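Local atomic coordinates of uncharacterized protein (Bacteroides uniformis, PDB entry 4IYK), a protein that is of unknown function but, as a two-domain, all-beta member of the DUF3823 family, may bind carbohydrate. Residues Q164-S167 with P168-I172. Numbering follows the deposited sequence. Where two conformers were deposited one is given.
Sequences QVFS and PSTAI. With EDO (1,2-ethanediol), chain F.
The Phe-166 ring carries the methyl of Thr-170 over one of its faces, a CH-pi contact in which CG2 stands 4.1 Å from the ring centroid, 26° off the normal. The methyl is displaced toward the CG and CD2 side of the ring, 3.8 Å from Phe-166 CD2. This small apolar contact spans a cis-proline turn of the type VIb kind, Phe-166 to Ser-169, in the DUF3823_C domain, assigned to the E-set clan, where the chain leaves strand 163-166 and enters strand 169-171, each paired antiparallel with strand 135-144. Backbone hydrogen bonds of Phe-166 with Lys-137 and of Thr-170 with Leu-136 anchor the two sides of the corner, and both side chains also touch Leu-136. The Phe-166 ring is brought to the methyl by a chi1 of -52°, with CG anti to the carbonyl carbon, while Thr-170 sends OG1 anti to its own N and CG2 to the ring.

The cis peptide between Ser-167 and Pro-168 bends the chain sharply, leaving the CA atoms of Phe-166 and Ser-169 4.9 Å apart. As is usual for type VIb, no hydrogen bond closes the turn: Phe-166 O and Ser-169 N stay 3.5 Å apart. Ser-169 points its CB away from the preceding strand, and its hydroxyl is hydrogen-bonded to Asp-206 OD2 on strand 196-206. A 1,2-ethanediol molecule, likely carried over from the crystallisation solution, rests beside Val-165 CG1 and approaches Ser-167 CB with its C2 at 3.6 Å; its O2 donates a 3.0 Å hydrogen bond to Val-165 O.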
# COMPACT_ATOMS: atom_id res chain seq x y z
N GLN A 164 8.84 -3.29 -13.97
CA GLN A 164 9.43 -2.33 -14.90
C GLN A 164 9.91 -1.11 -14.13
O GLN A 164 9.21 -0.60 -13.23
CB GLN A 164 8.50 -1.93 -16.05
CG GLN A 164 9.28 -1.30 -17.21
CD GLN A 164 8.44 -0.76 -18.33
OE1 GLN A 164 7.21 -0.75 -18.27
NE2 GLN A 164 9.10 -0.25 -19.38
N VAL A 165 11.15 -0.67 -14.44
CA VAL A 165 11.79 0.48 -13.79
C VAL A 165 11.94 1.57 -14.83
O VAL A 165 12.33 1.30 -15.99
CB VAL A 165 13.15 0.13 -13.10
CG1 VAL A 165 13.81 1.36 -12.48
CG2 VAL A 165 12.96 -0.97 -12.04
N PHE A 166 11.56 2.79 -14.45
CA PHE A 166 11.66 3.96 -15.31
C PHE A 166 12.80 4.83 -14.79
O PHE A 166 12.77 5.28 -13.64
CB PHE A 166 10.32 4.73 -15.40
CG PHE A 166 9.16 3.81 -15.76
CD1 PHE A 166 8.43 3.16 -14.77
CD2 PHE A 166 8.82 3.60 -17.09
CE1 PHE A 166 7.41 2.27 -15.11
CE2 PHE A 166 7.77 2.72 -17.43
CZ PHE A 166 7.07 2.07 -16.43
N SER A 167 13.86 4.97 -15.62
CA SER A 167 15.02 5.78 -15.28
C SER A 167 15.44 6.59 -16.52
O SER A 167 15.93 6.00 -17.49
CB SER A 167 16.16 4.93 -14.74
OG SER A 167 17.27 5.75 -14.42
N PRO A 168 15.21 7.92 -16.54
CA PRO A 168 14.60 8.76 -15.48
C PRO A 168 13.12 8.44 -15.27
O PRO A 168 12.49 7.89 -16.17
CB PRO A 168 14.77 10.19 -16.03
CG PRO A 168 15.82 10.10 -17.11
CD PRO A 168 15.59 8.74 -17.70
N SER A 169 12.59 8.77 -14.08
CA SER A 169 11.17 8.58 -13.72
C SER A 169 10.30 9.28 -14.77
O SER A 169 10.65 10.36 -15.24
CB SER A 169 10.89 9.11 -12.32
OG SER A 169 11.24 10.48 -12.20
N THR A 170 9.21 8.62 -15.19
CA THR A 170 8.35 9.04 -16.30
C THR A 170 7.08 9.79 -15.84
O THR A 170 6.69 9.72 -14.67
CB THR A 170 8.01 7.78 -17.15
OG1 THR A 170 7.60 8.17 -18.45
CG2 THR A 170 6.97 6.87 -16.51
N ALA A 171 6.43 10.50 -16.79
CA ALA A 171 5.19 11.24 -16.54
C ALA A 171 4.02 10.27 -16.37
O ALA A 171 3.98 9.24 -17.03
CB ALA A 171 4.90 12.19 -17.68
N ILE A 172 3.04 10.63 -15.51
CA ILE A 172 1.84 9.81 -15.32
C ILE A 172 0.74 10.43 -16.18
O ILE A 172 0.44 11.62 -16.07
CB ILE A 172 1.42 9.62 -13.83
CG1 ILE A 172 2.50 8.88 -13.03
CG2 ILE A 172 0.06 8.86 -13.71
CD1 ILE A 172 2.49 9.16 -11.49
C1 EDO F . 16.63 0.73 -15.02
O1 EDO F . 17.10 1.48 -13.92
C2 EDO F . 15.58 1.56 -15.79
O2 EDO F . 15.13 0.85 -16.93